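Flagella basal body P-ring formation protein FlgA (Salmonella typhimurium, PDB 3TEE) takes part in assembling the P-ring of the flagellar basal body in the periplasm, where it may act as a modulator of ring formation. Local coordinates at residues A[21-26]-A[69-74]; A[1-6]-A[37-42]; A[103-108]-A[127-132]; A[78-83]-A[93-98]. All coordinates share one frame; numbering follows the deposited sequence.

Contact 1: residues A[21-26]-A[69-74]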
loop_
_atom_site.group_PDB
_atom_site.type_symbol
_atom_site.label_atom_id
_atom_site.label_comp_id
_atom_site.label_asym_id
_atom_site.label_seq_id
_atom_site.Cartn_x
_atom_site.Cartn_y
_atom_site.Cartn_z
ATOM N N GLU A 21 12.165 -6.055 18.804
ATOM C CA GLU A 21 13.234 -5.384 19.559
ATOM C C GLU A 21 13.049 -3.865 19.486
ATOM O O GLU A 21 13.378 -3.238 18.486
ATOM C CB GLU A 21 14.588 -5.811 18.991
ATOM C CG GLU A 21 15.749 -5.422 19.871
ATOM C CD GLU A 21 17.086 -5.896 19.333
ATOM O OE1 GLU A 21 17.120 -6.786 18.450
ATOM O OE2 GLU A 21 18.107 -5.372 19.815
ATOM N N VAL A 22 12.486 -3.289 20.545
ATOM C CA VAL A 22 12.122 -1.875 20.600
ATOM C C VAL A 22 12.867 -1.208 21.745
ATOM O O VAL A 22 12.681 -1.578 22.914
ATOM C CB VAL A 22 10.580 -1.690 20.732
ATOM C CG1 VAL A 22 10.213 -0.199 20.840
ATOM C CG2 VAL A 22 9.837 -2.363 19.585
ATOM N N VAL A 23 13.699 -0.211 21.395
ATOM C CA VAL A 23 14.514 0.530 22.354
ATOM C C VAL A 23 14.103 1.980 22.302
ATOM O O VAL A 23 14.123 2.588 21.230
ATOM C CB VAL A 23 16.040 0.348 22.097
ATOM C CG1 VAL A 23 16.873 1.188 23.085
ATOM C CG2 VAL A 23 16.436 -1.137 22.163
ATOM N N VAL A 24 13.729 2.522 23.457
ATOM C CA VAL A 24 13.252 3.901 23.573
ATOM C C VAL A 24 14.265 4.761 24.320
ATOM O O VAL A 24 14.722 4.392 25.402
ATOM C CB VAL A 24 11.822 3.968 24.198
ATOM C CG1 VAL A 24 11.315 5.421 24.297
ATOM C CG2 VAL A 24 10.828 3.116 23.402
ATOM N N THR A 25 14.573 5.923 23.753
ATOM C CA THR A 25 15.475 6.898 24.386
ATOM C C THR A 25 14.769 8.240 24.485
ATOM O O THR A 25 14.277 8.748 23.470
ATOM C CB THR A 25 16.781 7.031 23.566
ATOM O OG1 THR A 25 17.309 5.717 23.344
ATOM C CG2 THR A 25 17.839 7.878 24.298
ATOM N N LEU A 26 14.754 8.839 25.681
ATOM C CA LEU A 26 14.158 10.176 25.848
ATOM C C LEU A 26 15.097 11.273 25.286
ATOM O O LEU A 26 16.271 11.284 25.629
ATOM C CB LEU A 26 13.845 10.431 27.325
ATOM C CG LEU A 26 13.100 11.730 27.617
ATOM C CD1 LEU A 26 11.583 11.570 27.381
ATOM C CD2 LEU A 26 13.397 12.205 29.027
ATOM N N ASN A 69 13.261 8.902 20.900
ATOM C CA ASN A 69 13.793 8.197 19.748
ATOM C C ASN A 69 13.427 6.714 19.973
ATOM O O ASN A 69 13.692 6.155 21.036
ATOM C CB ASN A 69 15.306 8.371 19.604
ATOM C CG ASN A 69 15.831 7.540 18.441
ATOM O OD1 ASN A 69 16.325 6.435 18.624
ATOM N ND2 ASN A 69 15.575 7.973 17.222
ATOM N N VAL A 70 12.793 6.110 18.987
ATOM C CA VAL A 70 12.383 4.707 19.083
ATOM C C VAL A 70 13.136 3.891 18.031
ATOM O O VAL A 70 12.911 4.043 16.837
ATOM C CB VAL A 70 10.849 4.549 18.945
ATOM C CG1 VAL A 70 10.421 3.079 19.029
ATOM C CG2 VAL A 70 10.103 5.409 19.967
ATOM N N GLN A 71 14.020 3.026 18.488
ATOM C CA GLN A 71 14.731 2.101 17.589
ATOM C C GLN A 71 13.868 0.849 17.496
ATOM O O GLN A 71 13.541 0.260 18.528
ATOM C CB GLN A 71 16.111 1.745 18.155
ATOM C CG GLN A 71 17.045 2.940 18.336
ATOM C CD GLN A 71 18.431 2.541 18.792
ATOM O OE1 GLN A 71 18.675 1.430 19.275
ATOM N NE2 GLN A 71 19.392 3.428 18.595
ATOM N N ALA A 72 13.437 0.474 16.282
ATOM C CA ALA A 72 12.597 -0.719 16.123
ATOM C C ALA A 72 13.231 -1.611 15.084
ATOM O O ALA A 72 13.527 -1.140 13.982
ATOM C CB ALA A 72 11.170 -0.336 15.717
ATOM N N THR A 73 13.552 -2.859 15.468
ATOM C CA THR A 73 14.172 -3.847 14.560
ATOM C C THR A 73 13.110 -4.888 14.213
ATOM O O THR A 73 12.364 -5.326 15.085
ATOM C CB THR A 73 15.465 -4.465 15.158
ATOM O OG1 THR A 73 16.388 -3.421 15.444
ATOM C CG2 THR A 73 16.165 -5.445 14.200
ATOM N N GLY A 74 13.021 -5.215 12.927
ATOM C CA GLY A 74 12.048 -6.168 12.428
ATOM C C GLY A 74 12.252 -6.423 10.949
ATOM O O GLY A 74 13.237 -5.968 10.350
HETATM O O HOH W 1 15.786 -1.972 17.665
HETATM O O HOH W 2 16.342 4.715 21.172
#
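Strand 21-26 pairs antiparallel with residues 69-74 of the long strand 62-79, forming part of the N-terminal antiparallel sheet that carries helix 2-14 on one face. The short axes approach to 4.7 Å at 169°. V23 and Q71 form a hydrogen-bonded pair, V23 N to Q71 O at 2.9 Å and Q71 N to V23 O at 2.8 Å, and T25 and N69 repeat the pattern. V24-V70, between these two, and V22-A72, on the E21 side of V23-Q71, are non-hydrogen-bonded pairs, and their side chains make the face turned to the helix. There V70 sends one methyl to each partner: V70 CG1 touches V22 CG1 at 3.8 Å, the two side chains slanting across each other, while CG2 lies alongside V24 CG2, both side chains pointing the same way. F11 of helix 2-14 packs on all three valines. The other face is more polar and more open. The Q71 side chain leaves its strand extended, and its OE1 passes 4.0 Å from V23 CB. E21 OE1 reaches past T73 to a salt bridge with R98 of strand 94-100, and N69 ND2 bonds N52 and a glycerol. Two waters stitch the strands on this face. One donates to T25's neighbour across the sheet, N69 O, and also bonds T25 OG1. The other donates to E21 O and lies 2.7 Å from T73 OG1, a hydroxyl placed beside its own backbone N by chi1 of -58°.

Contact 2: residues A[1-6]-A[37-42]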
loop_
_atom_site.group_PDB
_atom_site.type_symbol
_atom_site.label_atom_id
_atom_site.label_comp_id
_atom_site.label_asym_id
_atom_site.label_seq_id
_atom_site.Cartn_x
_atom_site.Cartn_y
_atom_site.Cartn_z
ATOM N N GLN A 1 13.905 5.036 36.726
ATOM C CA GLN A 1 13.797 4.238 35.499
ATOM C C GLN A 1 12.346 3.879 35.092
ATOM O O GLN A 1 12.143 3.238 34.074
ATOM C CB GLN A 1 14.775 3.031 35.478
ATOM C CG GLN A 1 14.863 2.223 36.784
ATOM C CD GLN A 1 15.920 1.136 36.751
ATOM O OE1 GLN A 1 16.793 1.062 37.626
ATOM N NE2 GLN A 1 15.849 0.243 35.766
ATOM N N ASP A 2 11.356 4.397 35.860
ATOM C CA ASP A 2 9.902 4.254 35.724
ATOM C C ASP A 2 9.406 4.677 34.324
ATOM O O ASP A 2 8.906 3.820 33.602
ATOM C CB ASP A 2 9.209 5.066 36.835
ATOM C CG ASP A 2 7.807 4.656 37.237
ATOM O OD1 ASP A 2 7.562 3.436 37.380
ATOM O OD2 ASP A 2 6.993 5.559 37.553
ATOM N N ILE A 3 9.573 5.960 33.928
ATOM C CA ILE A 3 9.116 6.460 32.617
ATOM C C ILE A 3 9.728 5.718 31.445
ATOM O O ILE A 3 9.035 5.417 30.463
ATOM C CB ILE A 3 9.240 8.009 32.457
ATOM C CG1 ILE A 3 8.564 8.515 31.151
ATOM C CG2 ILE A 3 10.718 8.490 32.534
ATOM C CD1 ILE A 3 7.153 8.712 31.284
ATOM N N ASN A 4 11.026 5.445 31.527
ATOM C CA ASN A 4 11.738 4.755 30.464
ATOM C C ASN A 4 11.174 3.323 30.269
ATOM O O ASN A 4 10.911 2.919 29.141
ATOM C CB ASN A 4 13.248 4.753 30.767
ATOM C CG ASN A 4 13.950 6.001 30.258
ATOM O OD1 ASN A 4 13.986 6.280 29.043
ATOM N ND2 ASN A 4 14.563 6.759 31.163
ATOM N N ALA A 5 10.920 2.613 31.375
ATOM C CA ALA A 5 10.354 1.252 31.364
ATOM C C ALA A 5 8.907 1.280 30.787
ATOM O O ALA A 5 8.542 0.427 29.992
ATOM C CB ALA A 5 10.336 0.700 32.788
ATOM N N GLN A 6 8.111 2.281 31.188
ATOM C CA GLN A 6 6.736 2.443 30.716
ATOM C C GLN A 6 6.707 2.757 29.233
ATOM O O GLN A 6 5.973 2.096 28.501
ATOM C CB GLN A 6 6.037 3.555 31.518
ATOM C CG GLN A 6 5.752 3.168 32.971
ATOM C CD GLN A 6 5.061 4.292 33.737
ATOM O OE1 GLN A 6 4.891 5.388 33.232
ATOM N NE2 GLN A 6 4.676 4.061 34.978
ATOM N N GLU A 37 2.347 8.580 38.609
ATOM C CA GLU A 37 2.831 7.195 38.610
ATOM C C GLU A 37 2.539 6.495 37.275
ATOM O O GLU A 37 3.380 5.743 36.779
ATOM C CB GLU A 37 2.102 6.455 39.741
ATOM C CG GLU A 37 2.718 5.149 40.191
ATOM C CD GLU A 37 1.987 4.553 41.378
ATOM O OE1 GLU A 37 1.864 5.246 42.414
ATOM O OE2 GLU A 37 1.517 3.398 41.263
ATOM N N GLN A 38 1.320 6.706 36.726
ATOM C CA GLN A 38 0.894 6.030 35.514
ATOM C C GLN A 38 0.391 7.064 34.477
ATOM O O GLN A 38 -0.813 7.217 34.308
ATOM C CB GLN A 38 -0.203 4.989 35.879
ATOM C CG GLN A 38 -0.502 3.985 34.751
ATOM C CD GLN A 38 -1.800 3.223 34.953
ATOM O OE1 GLN A 38 -2.442 3.276 36.011
ATOM N NE2 GLN A 38 -2.272 2.589 33.898
ATOM N N PRO A 39 1.282 7.813 33.803
ATOM C CA PRO A 39 0.789 8.784 32.807
ATOM C C PRO A 39 0.072 8.109 31.649
ATOM O O PRO A 39 0.368 6.960 31.331
ATOM C CB PRO A 39 2.064 9.474 32.311
ATOM C CG PRO A 39 3.183 8.587 32.696
ATOM C CD PRO A 39 2.763 7.790 33.872
ATOM N N ALA A 40 -0.890 8.808 31.041
ATOM C CA ALA A 40 -1.557 8.287 29.848
ATOM C C ALA A 40 -0.713 8.756 28.650
ATOM O O ALA A 40 -0.516 9.957 28.477
ATOM C CB ALA A 40 -2.975 8.837 29.760
ATOM N N PHE A 41 -0.221 7.826 27.830
ATOM C CA PHE A 41 0.572 8.155 26.633
ATOM C C PHE A 41 -0.288 8.115 25.396
ATOM O O PHE A 41 -1.145 7.234 25.255
ATOM C CB PHE A 41 1.723 7.162 26.399
ATOM C CG PHE A 41 2.715 7.071 27.527
ATOM C CD1 PHE A 41 3.312 8.217 28.046
ATOM C CD2 PHE A 41 3.116 5.831 28.020
ATOM C CE1 PHE A 41 4.238 8.131 29.087
ATOM C CE2 PHE A 41 4.035 5.748 29.072
ATOM C CZ PHE A 41 4.586 6.900 29.598
ATOM N N SER A 42 -0.032 9.036 24.487
ATOM C CA SER A 42 -0.752 9.072 23.203
ATOM C C SER A 42 0.103 9.742 22.151
ATOM O O SER A 42 1.048 10.485 22.457
ATOM C CB SER A 42 -2.097 9.791 23.317
ATOM O OG SER A 42 -1.920 11.134 23.722
HETATM O O HOH W 3 2.136 4.859 32.134
#
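The first turn of helix 2-14 faces a loop that runs into strand 40-42, with no backbone pairing across the gap: the nearest CA atoms, those of D2 and E37, are 8.2 Å apart. Side chains therefore span the distance, chiefly that of Q6. Its chain is extended beyond CG (chi2 180°), carrying the amide across to the loop, where NE2 donates to E37 O at 2.8 Å. The bond is nearly straight, 165° at the hydrogen, and the acceptor lies in the amide plane. The other end of the same amide, OE1, rests 3.3 Å from P39 CD and receives a weak hydrogen bond from a water that also donates to P39 O. Both ends of the amide thus meet the loop, which should limit its rotation. Here the N-terminal helix packs over strand 40-42, which pairs antiparallel with strand 53-59 of the sheet; the disulfide between C36 and C59 ties the start of the loop to that strand. The F41 ring meets the helix edge-on: I3 CD1 lies near the ring plane, 3.6 Å from CZ, and Q6 CB lies there too, 3.8 Å from CE2. I3 CD1 also reaches P39 CG at 4.2 Å. P39 O sits above the centre of one face of the ring, and W10, farther along the helix, meets F41 with the ring planes at about 60°.

Contact 3: residues A[103-108]-A[127-132]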
loop_
_atom_site.group_PDB
_atom_site.type_symbol
_atom_site.label_atom_id
_atom_site.label_comp_id
_atom_site.label_asym_id
_atom_site.label_seq_id
_atom_site.Cartn_x
_atom_site.Cartn_y
_atom_site.Cartn_z
ATOM N N GLN A 103 15.431 3.178 10.300
ATOM C CA GLN A 103 16.485 3.662 9.378
ATOM C C GLN A 103 16.144 3.381 7.920
ATOM O O GLN A 103 16.929 3.704 7.023
ATOM C CB GLN A 103 17.864 3.113 9.755
ATOM C CG GLN A 103 18.395 3.763 11.042
ATOM C CD GLN A 103 19.644 3.134 11.566
ATOM O OE1 GLN A 103 19.942 1.963 11.316
ATOM N NE2 GLN A 103 20.404 3.910 12.321
ATOM N N LEU A 104 14.969 2.816 7.677
ATOM C CA LEU A 104 14.536 2.472 6.333
ATOM C C LEU A 104 14.138 3.700 5.510
ATOM O O LEU A 104 13.607 4.669 6.077
ATOM C CB LEU A 104 13.336 1.515 6.389
ATOM C CG LEU A 104 13.603 0.075 6.811
ATOM C CD1 LEU A 104 12.282 -0.675 6.888
ATOM C CD2 LEU A 104 14.581 -0.637 5.775
ATOM N N PRO A 105 14.264 3.624 4.160
ATOM C CA PRO A 105 13.786 4.749 3.311
ATOM C C PRO A 105 12.260 4.886 3.355
ATOM O O PRO A 105 11.595 3.932 3.775
ATOM C CB PRO A 105 14.314 4.405 1.905
ATOM C CG PRO A 105 14.562 2.947 1.920
ATOM C CD PRO A 105 14.851 2.535 3.354
ATOM N N PRO A 106 11.670 6.046 2.931
ATOM C CA PRO A 106 10.209 6.214 3.019
ATOM C C PRO A 106 9.371 5.164 2.324
ATOM O O PRO A 106 9.714 4.725 1.226
ATOM C CB PRO A 106 9.975 7.592 2.376
ATOM C CG PRO A 106 11.228 8.317 2.582
ATOM C CD PRO A 106 12.304 7.280 2.415
ATOM N N ARG A 107 8.261 4.778 2.969
ATOM C CA ARG A 107 7.287 3.820 2.449
ATOM C C ARG A 107 7.904 2.462 2.026
ATOM O O ARG A 107 7.566 1.928 0.968
ATOM C CB ARG A 107 6.451 4.443 1.311
ATOM C CG ARG A 107 5.475 5.534 1.787
ATOM C CD ARG A 107 4.852 6.267 0.613
ATOM N NE ARG A 107 3.770 5.500 -0.008
ATOM C CZ ARG A 107 3.429 5.586 -1.290
ATOM N NH1 ARG A 107 4.094 6.391 -2.110
ATOM N NH2 ARG A 107 2.431 4.853 -1.766
ATOM N N THR A 108 8.804 1.917 2.855
ATOM C CA THR A 108 9.372 0.594 2.588
ATOM C C THR A 108 8.261 -0.397 2.913
ATOM O O THR A 108 7.605 -0.274 3.960
ATOM C CB THR A 108 10.631 0.322 3.448
ATOM O OG1 THR A 108 11.652 1.235 3.063
ATOM C CG2 THR A 108 11.153 -1.128 3.301
ATOM N N GLY A 127 19.631 -6.238 -2.181
ATOM C CA GLY A 127 19.828 -5.520 -0.916
ATOM C C GLY A 127 18.954 -4.275 -0.793
ATOM O O GLY A 127 18.738 -3.761 0.299
ATOM N N GLN A 128 18.467 -3.758 -1.896
ATOM C CA GLN A 128 17.627 -2.556 -1.878
ATOM C C GLN A 128 16.294 -2.790 -1.115
ATOM O O GLN A 128 15.558 -3.693 -1.483
ATOM C CB GLN A 128 17.301 -2.177 -3.333
ATOM C CG GLN A 128 16.909 -0.740 -3.571
ATOM C CD GLN A 128 17.385 -0.191 -4.903
ATOM O OE1 GLN A 128 17.790 -0.913 -5.850
ATOM N NE2 GLN A 128 17.312 1.119 -5.009
ATOM N N PRO A 129 15.907 -1.946 -0.133
ATOM C CA PRO A 129 14.559 -2.081 0.448
ATOM C C PRO A 129 13.522 -1.763 -0.634
ATOM O O PRO A 129 13.730 -0.857 -1.473
ATOM C CB PRO A 129 14.537 -1.006 1.552
ATOM C CG PRO A 129 15.978 -0.711 1.840
ATOM C CD PRO A 129 16.643 -0.824 0.489
ATOM N N VAL A 130 12.442 -2.542 -0.666
ATOM C CA VAL A 130 11.384 -2.356 -1.655
ATOM C C VAL A 130 10.450 -1.252 -1.153
ATOM O O VAL A 130 9.780 -1.426 -0.124
ATOM C CB VAL A 130 10.632 -3.673 -1.978
ATOM C CG1 VAL A 130 9.424 -3.419 -2.890
ATOM C CG2 VAL A 130 11.578 -4.707 -2.605
ATOM N N GLN A 131 10.434 -0.121 -1.857
ATOM C CA GLN A 131 9.545 1.002 -1.513
ATOM C C GLN A 131 8.327 1.007 -2.413
ATOM O O GLN A 131 8.418 0.592 -3.568
ATOM C CB GLN A 131 10.272 2.340 -1.604
ATOM C CG GLN A 131 11.416 2.486 -0.602
ATOM C CD GLN A 131 12.247 3.686 -0.981
ATOM O OE1 GLN A 131 13.267 3.564 -1.663
ATOM N NE2 GLN A 131 11.819 4.874 -0.566
ATOM N N LEU A 132 7.174 1.451 -1.886
ATOM C CA LEU A 132 5.911 1.556 -2.651
ATOM C C LEU A 132 6.052 2.430 -3.916
ATOM O O LEU A 132 5.451 2.118 -4.942
ATOM C CB LEU A 132 4.757 2.046 -1.757
ATOM C CG LEU A 132 4.258 1.071 -0.678
ATOM C CD1 LEU A 132 3.266 1.755 0.239
ATOM C CD2 LEU A 132 3.590 -0.157 -1.296
#
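The guanidinium of R107 lies with one face against L132, whose CB sits 3.6 Å above the plane, offset toward the rim near NH2. A bend in the arginine chain at chi3, 79°, folds the group back over the leucine, and L132 CD1 approaches NE and NH2 as well. The amide of Q131 is the second flat group. Its NE2 donates to P106 O at 2.8 Å, on a lone pair in the carbonyl plane, with the oxygen close to the plane of the amide too. P105 CB touches the same amide, 3.5 Å from NE2. The acceptor belongs to a type II beta turn from P105 to T108, so Q131 grips the turn at its central peptide, while T108 OG1 closes it from within by donating to P105 O at 2.8 Å. The backbones meet just beyond, in a single bridge between T108 and Q131, where L132 N donates to R107 O at 2.9 Å. Prolines pack at the other end: P129 CG lies 3.8 Å from P105 CD, the two side chains crossing at about a right angle, and P129 CB meets T108 CG2. Both segments are loops, one following strand 94-100 and the other preceding strand 135-137. V130 turns away from the turn onto V77 and V79, and its backbone bonds V77 and V109, placing segment 127-132 between the turn and the end of strand 62-79.

Contact 4: residues A[78-83]-A[93-98]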
loop_
_atom_site.group_PDB
_atom_site.type_symbol
_atom_site.label_atom_id
_atom_site.label_comp_id
_atom_site.label_asym_id
_atom_site.label_seq_id
_atom_site.Cartn_x
_atom_site.Cartn_y
_atom_site.Cartn_z
ATOM N N ALA A 78 13.081 -6.652 0.941
ATOM C CA ALA A 78 14.284 -6.227 0.226
ATOM C C ALA A 78 14.414 -7.028 -1.084
ATOM O O ALA A 78 13.924 -8.152 -1.193
ATOM C CB ALA A 78 15.528 -6.462 1.098
ATOM N N VAL A 79 15.110 -6.457 -2.055
ATOM C CA VAL A 79 15.416 -7.110 -3.343
ATOM C C VAL A 79 16.461 -8.229 -3.079
ATOM O O VAL A 79 17.444 -8.004 -2.346
ATOM C CB VAL A 79 15.930 -6.059 -4.340
ATOM C CG1 VAL A 79 16.257 -6.690 -5.696
ATOM C CG2 VAL A 79 14.871 -4.956 -4.526
ATOM N N ALA A 80 16.187 -9.440 -3.579
ATOM C CA ALA A 80 17.069 -10.607 -3.405
ATOM C C ALA A 80 17.841 -10.959 -4.688
ATOM O O ALA A 80 18.804 -11.721 -4.609
ATOM C CB ALA A 80 16.261 -11.820 -2.957
ATOM N N ALA A 81 17.388 -10.466 -5.851
ATOM C CA ALA A 81 18.051 -10.714 -7.144
ATOM C C ALA A 81 17.811 -9.504 -7.999
ATOM O O ALA A 81 16.806 -8.836 -7.773
ATOM C CB ALA A 81 17.457 -11.957 -7.826
ATOM N N PRO A 82 18.639 -9.212 -9.036
ATOM C CA PRO A 82 18.343 -8.061 -9.898
ATOM C C PRO A 82 16.946 -8.129 -10.494
ATOM O O PRO A 82 16.484 -9.209 -10.891
ATOM C CB PRO A 82 19.414 -8.181 -11.014
ATOM C CG PRO A 82 20.537 -8.878 -10.360
ATOM C CD PRO A 82 19.878 -9.897 -9.472
ATOM N N ILE A 83 16.244 -6.982 -10.507
ATOM C CA ILE A 83 14.921 -6.888 -11.091
ATOM C C ILE A 83 14.954 -5.761 -12.111
ATOM O O ILE A 83 15.322 -4.644 -11.769
ATOM C CB ILE A 83 13.791 -6.654 -10.041
ATOM C CG1 ILE A 83 13.856 -7.665 -8.883
ATOM C CG2 ILE A 83 12.410 -6.686 -10.734
ATOM C CD1 ILE A 83 12.844 -7.322 -7.691
ATOM N N ASN A 93 12.972 -13.129 -6.276
ATOM C CA ASN A 93 13.710 -11.861 -6.366
ATOM C C ASN A 93 13.457 -10.818 -5.265
ATOM O O ASN A 93 14.039 -9.745 -5.314
ATOM C CB ASN A 93 13.585 -11.275 -7.780
ATOM C CG ASN A 93 12.180 -10.861 -8.145
ATOM O OD1 ASN A 93 11.332 -10.650 -7.280
ATOM N ND2 ASN A 93 11.928 -10.642 -9.426
ATOM N N VAL A 94 12.545 -11.108 -4.311
ATOM C CA VAL A 94 12.283 -10.219 -3.161
ATOM C C VAL A 94 12.137 -11.098 -1.949
ATOM O O VAL A 94 11.507 -12.158 -2.045
ATOM C CB VAL A 94 11.064 -9.253 -3.284
ATOM C CG1 VAL A 94 11.264 -8.216 -4.378
ATOM C CG2 VAL A 94 9.744 -10.017 -3.459
ATOM N N THR A 95 12.704 -10.670 -0.809
ATOM C CA THR A 95 12.645 -11.447 0.431
ATOM C C THR A 95 12.527 -10.550 1.659
ATOM O O THR A 95 12.704 -9.345 1.584
ATOM C CB THR A 95 13.935 -12.285 0.598
ATOM O OG1 THR A 95 15.067 -11.417 0.721
ATOM C CG2 THR A 95 14.149 -13.229 -0.530
ATOM N N LEU A 96 12.374 -11.181 2.803
ATOM C CA LEU A 96 12.314 -10.496 4.089
ATOM C C LEU A 96 13.704 -10.463 4.661
ATOM O O LEU A 96 14.384 -11.485 4.710
ATOM C CB LEU A 96 11.370 -11.239 5.046
ATOM C CG LEU A 96 9.871 -11.130 4.822
ATOM C CD1 LEU A 96 9.159 -11.909 5.900
ATOM C CD2 LEU A 96 9.364 -9.666 4.922
ATOM N N LYS A 97 14.133 -9.273 5.073
ATOM C CA LYS A 97 15.403 -8.991 5.677
ATOM C C LYS A 97 15.110 -8.379 7.053
ATOM O O LYS A 97 14.096 -7.684 7.220
ATOM C CB LYS A 97 16.122 -7.975 4.781
ATOM C CG LYS A 97 17.610 -7.926 4.973
ATOM C CD LYS A 97 18.289 -7.328 3.750
ATOM C CE LYS A 97 19.781 -7.234 3.962
ATOM N NZ LYS A 97 20.469 -6.650 2.782
ATOM N N ARG A 98 15.988 -8.621 8.025
ATOM C CA ARG A 98 15.852 -8.071 9.377
ATOM C C ARG A 98 16.703 -6.810 9.461
ATOM O O ARG A 98 17.870 -6.821 9.064
ATOM C CB ARG A 98 16.326 -9.097 10.436
ATOM C CG ARG A 98 16.239 -8.567 11.898
ATOM C CD ARG A 98 16.996 -9.430 12.946
ATOM N NE ARG A 98 16.922 -8.882 14.324
ATOM C CZ ARG A 98 15.786 -8.780 15.000
ATOM N NH1 ARG A 98 15.774 -8.247 16.216
ATOM N NH2 ARG A 98 14.644 -9.161 14.447
HETATM O O HOH W 4 14.344 -10.860 -11.263
#
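N93 and A78 lose the most surface here, N93 at the loop end of the pairing and A78 within the strands. N93 O accepts from A80 N at 2.8 Å, with the donor well above the carbonyl plane, and a weak, longer bond from A81 N reaches the same oxygen. N93 CG stands between the backbone N and the carbonyl carbon (chi1 66°), which brings the side chain across that of I83 at about a right angle: CG1 of the isoleucine is 3.6 Å from ND2, and CD1 lies beside CG. The amide's polar ends are held elsewhere, OD1 by T90 N and ND2 by K88 O, and a water accepting from ND2 donates to P82 O, so the apolar isoleucine packs on a fixed amide. A81 CB adds to this packing against N93 CB. A78 forms the antiparallel hydrogen-bonded pair with T95: A78 N donates to T95 O and T95 N to A78 O, both at 2.8 Å. Its CB rests against the aliphatic part of K97, 3.9 Å from CD. T95 CG2 meets A80 CB at 3.5 Å. V79 and V94 are the non-hydrogen-bonded pair, and V94 CG1 reaches I83 CD1 at 3.8 Å. Strands 62-79 and 94-100 are successive antiparallel neighbours in the five-stranded sheet, joined by the loop between them, and N93, A80 and A81 continue the contact into that loop; V94 also packs on V77, L89 and I115, while V79 bonds through its backbone to G127 and Q128.

How the contacts relate
Strand 62-79 supplies a segment to contacts 1 and 4, and contact 3 bonds to its last residue. Contact 1 uses its middle and contact 4 its end, their centres 24 Å apart, with the salt bridge from E21 to R98 joining them across the sheet. Contact 2, its centre 15 Å from that of contact 1, uses the start of helix 2-14; their segments alternate along the chain, so both draw on the same N-terminal part. Contact 3 follows contact 4 in sequence; their centres are 11 Å apart, and they touch at the end of strand 62-79. Contacts 2 and 4 have centres 38 Å apart: one strand thus carries the structure from the N-terminal helix region to the loops of residues 103-132.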